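Local coordinates for protein cytochrome P450 (Zobellia galactanivorans, PDB 6G5Q) that is a cytochrome P450, a haem protein of mostly helical fold with a smaller beta-rich part, here holding 6-O-methyl-beta-D-galactopyranose beside the haem, at residues D27-L32 with R290-W295; I57-E62 with L267-R272. All blocks are in the same frame, centred on the assembly; numbering follows the deposited sequence.

Overall arrangement
Both interactions reach the same five-stranded mixed sheet of this cytochrome P450, their centres about 8 Å apart. Interaction 1 is the parallel pairing of 29-32 with 290-293; interaction 2 sets the loop 57-62 against strand 270-274, the other neighbour of 290-293. Along the chain, interaction 2 is nested inside the loop that interaction 1 closes. Two polar links join them directly: L293 N lies 2.8 Å from M270 O, and S292 OG lies 2.8 Å from Q269 OE1. Both reach the haem, interaction 1 through W295 and interaction 2 through R272, M270 and L267, while E62 in interaction 2 holds the galactopyranose.

Interaction 1. Residues D27-L32 with R290-W295; sequences DPVTML and RISLCW. With HEM (protoporphyrin IX containing Fe), chain D.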
loop_
_atom_site.group_PDB
_atom_site.type_symbol
_atom_site.label_atom_id
_atom_site.label_comp_id
_atom_site.label_asym_id
_atom_site.label_seq_id
_atom_site.Cartn_x
_atom_site.Cartn_y
_atom_site.Cartn_z
ATOM N N ASP A 27 16.039 15.689 -9.392
ATOM C CA ASP A 27 16.262 15.537 -7.958
ATOM C C ASP A 27 16.721 14.083 -7.724
ATOM O O ASP A 27 15.944 13.248 -7.228
ATOM C CB ASP A 27 14.971 15.861 -7.192
ATOM C CG ASP A 27 15.179 15.976 -5.688
ATOM O OD1 ASP A 27 16.303 15.695 -5.180
ATOM O OD2 ASP A 27 14.193 16.349 -5.003
ATOM N N PRO A 28 17.986 13.766 -8.104
ATOM C CA PRO A 28 18.407 12.358 -8.200
ATOM C C PRO A 28 18.349 11.558 -6.871
ATOM O O PRO A 28 18.575 12.101 -5.772
ATOM C CB PRO A 28 19.838 12.470 -8.745
ATOM C CG PRO A 28 20.321 13.785 -8.224
ATOM C CD PRO A 28 19.121 14.682 -8.344
ATOM N N VAL A 29 18.064 10.265 -7.003
ATOM C CA VAL A 29 17.839 9.371 -5.861
ATOM C C VAL A 29 18.928 8.298 -5.735
ATOM O O VAL A 29 19.284 7.663 -6.726
ATOM C CB VAL A 29 16.462 8.663 -6.008
ATOM C CG1 VAL A 29 16.236 7.628 -4.903
ATOM C CG2 VAL A 29 15.314 9.681 -6.048
ATOM N N THR A 30 19.438 8.093 -4.526
ATOM C CA THR A 30 20.210 6.881 -4.201
ATOM C C THR A 30 19.354 5.768 -3.532
ATOM O O THR A 30 18.945 5.878 -2.358
ATOM C CB THR A 30 21.400 7.202 -3.273
ATOM O OG1 THR A 30 22.110 8.310 -3.800
ATOM C CG2 THR A 30 22.363 6.018 -3.187
ATOM N N MET A 31 19.128 4.682 -4.260
ATOM C CA MET A 31 18.263 3.620 -3.776
ATOM C C MET A 31 18.980 2.648 -2.832
ATOM O O MET A 31 19.966 2.033 -3.221
ATOM C CB MET A 31 17.688 2.886 -4.988
ATOM C CG MET A 31 17.075 3.820 -6.026
ATOM S SD MET A 31 16.583 3.009 -7.563
ATOM C CE MET A 31 15.319 1.863 -6.964
ATOM N N LEU A 32 18.504 2.518 -1.596
ATOM C CA LEU A 32 19.044 1.521 -0.664
ATOM C C LEU A 32 18.381 0.115 -0.848
ATOM O O LEU A 32 17.157 -0.036 -0.757
ATOM C CB LEU A 32 18.948 2.026 0.770
ATOM C CG LEU A 32 19.499 3.452 1.021
ATOM C CD1 LEU A 32 19.560 3.772 2.504
ATOM C CD2 LEU A 32 20.884 3.659 0.414
ATOM N N ARG A 290 18.242 13.098 -2.027
ATOM C CA ARG A 290 17.267 12.066 -1.628
ATOM C C ARG A 290 17.871 10.655 -1.697
ATOM O O ARG A 290 18.595 10.337 -2.653
ATOM C CB ARG A 290 16.028 12.117 -2.525
ATOM C CG ARG A 290 15.335 13.480 -2.543
ATOM C CD ARG A 290 13.948 13.317 -3.100
ATOM N NE ARG A 290 14.006 12.960 -4.512
ATOM C CZ ARG A 290 12.961 12.608 -5.253
ATOM N NH1 ARG A 290 11.737 12.515 -4.706
ATOM N NH2 ARG A 290 13.156 12.319 -6.541
ATOM N N ILE A 291 17.579 9.840 -0.680
ATOM C CA ILE A 291 17.719 8.382 -0.793
ATOM C C ILE A 291 16.332 7.746 -0.943
ATOM O O ILE A 291 15.313 8.434 -0.741
ATOM C CB ILE A 291 18.388 7.780 0.463
ATOM C CG1 ILE A 291 17.619 8.234 1.698
ATOM C CG2 ILE A 291 19.869 8.137 0.529
ATOM C CD1 ILE A 291 17.318 7.108 2.634
ATOM N N SER A 292 16.267 6.459 -1.300
ATOM C CA SER A 292 15.007 5.726 -1.168
ATOM C C SER A 292 15.176 4.462 -0.329
ATOM O O SER A 292 16.247 3.840 -0.329
ATOM C CB SER A 292 14.347 5.427 -2.504
ATOM O OG SER A 292 14.926 4.328 -3.140
ATOM N N LEU A 293 14.123 4.122 0.407
ATOM C CA LEU A 293 14.050 2.874 1.150
ATOM C C LEU A 293 13.344 1.918 0.202
ATOM O O LEU A 293 12.128 2.031 0.003
ATOM C CB LEU A 293 13.266 3.056 2.469
ATOM C CG LEU A 293 13.846 4.175 3.329
ATOM C CD1 LEU A 293 12.925 4.702 4.411
ATOM C CD2 LEU A 293 15.196 3.762 3.879
ATOM N N CYS A 294 14.100 1.012 -0.424
ATOM C CA CYS A 294 13.522 0.165 -1.452
ATOM C C CYS A 294 13.010 -1.146 -0.850
ATOM O O CYS A 294 13.715 -2.190 -0.836
ATOM C CB CYS A 294 14.500 -0.070 -2.594
ATOM S SG CYS A 294 13.779 -1.008 -3.967
ATOM N N TRP A 295 11.769 -1.078 -0.367
ATOM C CA TRP A 295 11.155 -2.168 0.378
ATOM C C TRP A 295 11.111 -3.447 -0.463
ATOM O O TRP A 295 11.356 -4.558 0.047
ATOM C CB TRP A 295 9.722 -1.807 0.818
ATOM C CG TRP A 295 9.517 -0.385 1.322
ATOM C CD1 TRP A 295 8.859 0.641 0.660
ATOM C CD2 TRP A 295 9.925 0.153 2.593
ATOM N NE1 TRP A 295 8.862 1.783 1.440
ATOM C CE2 TRP A 295 9.493 1.514 2.633
ATOM C CE3 TRP A 295 10.609 -0.380 3.707
ATOM C CZ2 TRP A 295 9.734 2.359 3.738
ATOM C CZ3 TRP A 295 10.870 0.466 4.807
ATOM C CH2 TRP A 295 10.420 1.833 4.810
HETATM C CHA HEM D . 2.670 4.098 5.286
HETATM C CHB HEM D . 2.606 0.152 2.427
HETATM C CHC HEM D . -2.187 0.169 2.430
HETATM C CHD HEM D . -2.120 4.298 4.843
HETATM C C1A HEM D . 3.058 3.019 4.510
HETATM C C2A HEM D . 4.404 2.628 4.249
HETATM C C3A HEM D . 4.355 1.529 3.458
HETATM C C4A HEM D . 3.013 1.217 3.215
HETATM C CMA HEM D . 5.517 0.747 2.928
HETATM C CAA HEM D . 5.712 3.221 4.746
HETATM C CBA HEM D . 5.867 4.637 4.193
HETATM C CGA HEM D . 7.133 5.318 4.640
HETATM O O1A HEM D . 7.258 6.554 4.408
HETATM O O2A HEM D . 8.044 4.691 5.254
HETATM C C1B HEM D . 1.277 -0.168 2.211
HETATM C C2B HEM D . 0.910 -1.343 1.527
HETATM C C3B HEM D . -0.452 -1.378 1.506
HETATM C C4B HEM D . -0.866 -0.144 2.228
HETATM C CMB HEM D . 1.864 -2.320 0.903
HETATM C CAB HEM D . -1.376 -2.344 0.839
HETATM C CBB HEM D . -1.195 -3.656 0.776
HETATM C C1C HEM D . -2.600 1.302 3.083
HETATM C C2C HEM D . -3.959 1.677 3.240
HETATM C C3C HEM D . -3.936 2.901 3.900
HETATM C C4C HEM D . -2.556 3.204 4.152
HETATM C CMC HEM D . -5.166 0.860 2.745
HETATM C CAC HEM D . -5.064 3.717 4.367
HETATM C CBC HEM D . -6.320 3.470 4.046
HETATM C C1D HEM D . -0.796 4.539 5.211
HETATM C C2D HEM D . -0.427 5.670 6.096
HETATM C C3D HEM D . 0.909 5.607 6.235
HETATM C C4D HEM D . 1.338 4.465 5.398
HETATM C CMD HEM D . -1.360 6.686 6.733
HETATM C CAD HEM D . 1.752 6.608 7.020
HETATM C CBD HEM D . 2.013 6.153 8.459
HETATM C CGD HEM D . 2.906 7.165 9.176
HETATM O O1D HEM D . 3.552 7.997 8.502
HETATM O O2D HEM D . 3.033 7.186 10.442
HETATM N NA HEM D . 2.232 2.142 3.837
HETATM N NB HEM D . 0.203 0.503 2.637
HETATM N NC HEM D . -1.785 2.238 3.608
HETATM N ND HEM D . 0.273 3.852 4.835
HETATM FE FE HEM D . 0.257 2.258 3.790
HETATM O O HOH W 1 18.452 14.358 -4.926
#
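The carbonyl oxygen of D27 is gripped by the side chain of R290: NH2 reaches D27 O at 3.0 Å, in the carbonyl plane and near the guanidinium plane, while NE adds a weak bond. The D27 carboxylate instead lies over a face of the same guanidinium, OD2 3.4 Å from NE, a salt bridge of charge alone because no N-H points at it. With CG anti to the backbone N (chi1 -169°), D27 turns its acid back over the arginine; R56 and D24 supply further charge partners, for D27 and R290 respectively. V29 CG2 comes obliquely against R290 NH2 at 3.4 Å.

Beyond this end, the strands run parallel: T30 N donates to R290 O, S292 N to T30 O at 2.9 Å, and L32 N to S292 O. Past the strand, C294 N closes on L32 O at 3.2 Å. On one face, L32 CD1 meets I291 CD1 at 4.0 Å; on the other, V29 CG1 touches S292 CB. This pairing closes a long chain loop in the beta-rich part of the P450 fold. Strand 19-22 flanks 29-32 and strand 270-274 flanks 290-293, both antiparallel, while helix 35-43 packs on L32, L293 and W295.

Interaction 2. Residues I57-E62 with L267-R272; sequences IVIPSE and LTQMGR. With HEM (protoporphyrin IX containing Fe), chain D; EMZ (6-O-methyl-beta-D-galactopyranose), chain C.
The backbones of 57-62 and 267-272 meet where I57 and G271 bring their CA atoms within 4.4 Å, and one weak hydrogen bond, G271 N to I57 O at 2.9 Å, joins them. I59 sends CD1 over the glycine, 3.8 Å from G271 N. Its CG2 branch meets Q269 NE2 at 3.9 Å, the two side chains crossing at about a right angle; Q269 OE1 is held by S292. A water bridges I59 O and Q269 O, donating to both. M270, bent at chi2 (46°) and chi3, brings SD back to I57 O at 3.6 Å and places CE 4.0 Å from O6 of the galactopyranose.

R272 bends at chi2 (-72°); its NH1 bonds to both G271 O and haem O1A, and NH2 runs nearly straight to O2A at 3.1 Å. This pairing probably steadies the propionate's charge. Further along the loop, the E62 carboxylate takes two sugar hydroxyls, OE1 accepting from O3 at 2.8 Å and OE2 from O2, and R66 pairs with OE1. The loop leads from strand 48-49 to helix 79-92, and I59 lies against strands 29-32 and 290-293.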
loop_
_atom_site.group_PDB
_atom_site.type_symbol
_atom_site.label_atom_id
_atom_site.label_comp_id
_atom_site.label_asym_id
_atom_site.label_seq_id
_atom_site.Cartn_x
_atom_site.Cartn_y
_atom_site.Cartn_z
ATOM N N ILE A 57 9.471 13.689 -0.609
ATOM C CA ILE A 57 9.910 12.308 -0.316
ATOM C C ILE A 57 9.265 11.273 -1.238
ATOM O O ILE A 57 9.764 10.166 -1.358
ATOM C CB ILE A 57 9.741 11.867 1.162
ATOM C CG1 ILE A 57 8.249 11.730 1.525
ATOM C CG2 ILE A 57 10.582 12.740 2.107
ATOM C CD1 ILE A 57 7.989 11.548 2.984
ATOM N N VAL A 58 8.169 11.633 -1.909
ATOM C CA VAL A 58 7.539 10.706 -2.869
ATOM C C VAL A 58 8.395 10.510 -4.146
ATOM O O VAL A 58 9.117 11.422 -4.567
ATOM C CB VAL A 58 6.089 11.130 -3.200
ATOM C CG1 VAL A 58 5.397 10.093 -4.089
ATOM C CG2 VAL A 58 5.292 11.342 -1.907
ATOM N N ILE A 59 8.331 9.312 -4.724
ATOM C CA ILE A 59 9.005 9.019 -5.979
ATOM C C ILE A 59 8.068 8.309 -6.946
ATOM O O ILE A 59 7.797 7.113 -6.770
ATOM C CB ILE A 59 10.265 8.162 -5.778
ATOM C CG1 ILE A 59 11.275 8.906 -4.906
ATOM C CG2 ILE A 59 10.863 7.765 -7.137
ATOM C CD1 ILE A 59 12.159 7.960 -4.131
ATOM N N PRO A 60 7.611 9.008 -7.994
ATOM C CA PRO A 60 8.137 10.322 -8.400
ATOM C C PRO A 60 7.718 11.494 -7.512
ATOM O O PRO A 60 6.642 11.439 -6.900
ATOM C CB PRO A 60 7.560 10.497 -9.813
ATOM C CG PRO A 60 6.275 9.714 -9.804
ATOM C CD PRO A 60 6.523 8.545 -8.885
ATOM N N SER A 61 8.569 12.532 -7.461
ATOM C CA SER A 61 8.367 13.734 -6.627
ATOM C C SER A 61 7.047 14.404 -6.932
ATOM O O SER A 61 6.621 14.416 -8.075
ATOM C CB SER A 61 9.479 14.733 -6.871
ATOM O OG SER A 61 9.266 15.915 -6.116
ATOM N N GLU A 62 6.395 14.943 -5.908
ATOM C CA GLU A 62 5.079 15.555 -6.073
ATOM C C GLU A 62 5.116 17.020 -5.684
ATOM O O GLU A 62 4.045 17.635 -5.539
ATOM C CB GLU A 62 4.006 14.826 -5.231
ATOM C CG GLU A 62 3.701 13.386 -5.643
ATOM C CD GLU A 62 2.700 12.658 -4.738
ATOM O OE1 GLU A 62 2.359 13.125 -3.619
ATOM O OE2 GLU A 62 2.256 11.573 -5.162
ATOM N N LEU A 267 4.149 -1.363 -2.501
ATOM C CA LEU A 267 4.798 -0.039 -2.504
ATOM C C LEU A 267 6.283 -0.266 -2.585
ATOM O O LEU A 267 6.929 -0.700 -1.629
ATOM C CB LEU A 267 4.454 0.791 -1.254
ATOM C CG LEU A 267 4.967 2.224 -1.064
ATOM C CD1 LEU A 267 4.841 3.022 -2.345
ATOM C CD2 LEU A 267 4.152 2.860 0.050
ATOM N N THR A 268 6.829 0.024 -3.752
ATOM C CA THR A 268 8.178 -0.388 -4.091
ATOM C C THR A 268 9.227 0.282 -3.241
ATOM O O THR A 268 10.166 -0.370 -2.765
ATOM C CB THR A 268 8.427 -0.208 -5.599
ATOM O OG1 THR A 268 7.605 -1.138 -6.332
ATOM C CG2 THR A 268 9.901 -0.459 -5.930
ATOM N N GLN A 269 9.056 1.572 -3.022
ATOM C CA GLN A 269 10.073 2.381 -2.339
ATOM C C GLN A 269 9.421 3.656 -1.868
ATOM O O GLN A 269 8.346 4.023 -2.332
ATOM C CB GLN A 269 11.275 2.712 -3.268
ATOM C CG GLN A 269 10.896 3.560 -4.477
ATOM C CD GLN A 269 12.014 3.747 -5.507
ATOM O OE1 GLN A 269 13.204 3.673 -5.201
ATOM N NE2 GLN A 269 11.615 3.981 -6.753
ATOM N N MET A 270 10.100 4.338 -0.957
ATOM C CA MET A 270 9.715 5.645 -0.500
ATOM C C MET A 270 11.001 6.406 -0.228
ATOM O O MET A 270 11.988 5.854 0.328
ATOM C CB MET A 270 8.904 5.545 0.787
ATOM C CG MET A 270 8.261 6.857 1.202
ATOM S SD MET A 270 7.446 7.670 -0.190
ATOM C CE MET A 270 6.002 6.634 -0.442
ATOM N N GLY A 271 10.973 7.686 -0.584
ATOM C CA GLY A 271 12.120 8.545 -0.362
ATOM C C GLY A 271 12.246 9.094 1.037
ATOM O O GLY A 271 11.279 9.091 1.812
ATOM N N ARG A 272 13.478 9.523 1.344
ATOM C CA ARG A 272 13.806 10.373 2.484
ATOM C C ARG A 272 14.731 11.511 1.996
ATOM O O ARG A 272 15.411 11.376 0.972
ATOM C CB ARG A 272 14.507 9.568 3.567
ATOM C CG ARG A 272 13.700 8.454 4.170
ATOM C CD ARG A 272 12.601 9.010 5.067
ATOM N NE ARG A 272 11.978 7.977 5.895
ATOM C CZ ARG A 272 10.879 7.276 5.566
ATOM N NH1 ARG A 272 10.274 7.477 4.402
ATOM N NH2 ARG A 272 10.403 6.360 6.414
HETATM C CHA HEM D . 2.670 4.098 5.286
HETATM C CHB HEM D . 2.606 0.152 2.427
HETATM C CHC HEM D . -2.187 0.169 2.430
HETATM C CHD HEM D . -2.120 4.298 4.843
HETATM C C1A HEM D . 3.058 3.019 4.510
HETATM C C2A HEM D . 4.404 2.628 4.249
HETATM C C3A HEM D . 4.355 1.529 3.458
HETATM C C4A HEM D . 3.013 1.217 3.215
HETATM C CMA HEM D . 5.517 0.747 2.928
HETATM C CAA HEM D . 5.712 3.221 4.746
HETATM C CBA HEM D . 5.867 4.637 4.193
HETATM C CGA HEM D . 7.133 5.318 4.640
HETATM O O1A HEM D . 7.258 6.554 4.408
HETATM O O2A HEM D . 8.044 4.691 5.254
HETATM C C1B HEM D . 1.277 -0.168 2.211
HETATM C C2B HEM D . 0.910 -1.343 1.527
HETATM C C3B HEM D . -0.452 -1.378 1.506
HETATM C C4B HEM D . -0.866 -0.144 2.228
HETATM C CMB HEM D . 1.864 -2.320 0.903
HETATM C CAB HEM D . -1.376 -2.344 0.839
HETATM C CBB HEM D . -1.195 -3.656 0.776
HETATM C C1C HEM D . -2.600 1.302 3.083
HETATM C C2C HEM D . -3.959 1.677 3.240
HETATM C C3C HEM D . -3.936 2.901 3.900
HETATM C C4C HEM D . -2.556 3.204 4.152
HETATM C CMC HEM D . -5.166 0.860 2.745
HETATM C CAC HEM D . -5.064 3.717 4.367
HETATM C CBC HEM D . -6.320 3.470 4.046
HETATM C C1D HEM D . -0.796 4.539 5.211
HETATM C C2D HEM D . -0.427 5.670 6.096
HETATM C C3D HEM D . 0.909 5.607 6.235
HETATM C C4D HEM D . 1.338 4.465 5.398
HETATM C CMD HEM D . -1.360 6.686 6.733
HETATM C CAD HEM D . 1.752 6.608 7.020
HETATM C CBD HEM D . 2.013 6.153 8.459
HETATM C CGD HEM D . 2.906 7.165 9.176
HETATM O O1D HEM D . 3.552 7.997 8.502
HETATM O O2D HEM D . 3.033 7.186 10.442
HETATM N NA HEM D . 2.232 2.142 3.837
HETATM N NB HEM D . 0.203 0.503 2.637
HETATM N NC HEM D . -1.785 2.238 3.608
HETATM N ND HEM D . 0.273 3.852 4.835
HETATM FE FE HEM D . 0.257 2.258 3.790
HETATM C C4 EMZ C . 1.422 9.706 -0.326
HETATM C C5 EMZ C . 2.014 8.273 -0.239
HETATM C C6 EMZ C . 1.787 7.636 1.121
HETATM C C3 EMZ C . 1.512 10.192 -1.765
HETATM C CAM EMZ C . 2.774 6.046 2.438
HETATM O O6 EMZ C . 2.367 6.330 1.102
HETATM O O5 EMZ C . 1.373 7.359 -1.168
HETATM C C1 EMZ C . 1.729 7.860 -2.433
HETATM O O1 EMZ C . 1.477 6.892 -3.426
HETATM C C2 EMZ C . 0.837 9.104 -2.581
HETATM O O2 EMZ C . 0.623 9.510 -3.910
HETATM O O3 EMZ C . 0.819 11.431 -1.984
HETATM O O4 EMZ C . 0.044 9.671 0.087
HETATM O O HOH W 2 7.109 6.220 -3.790
#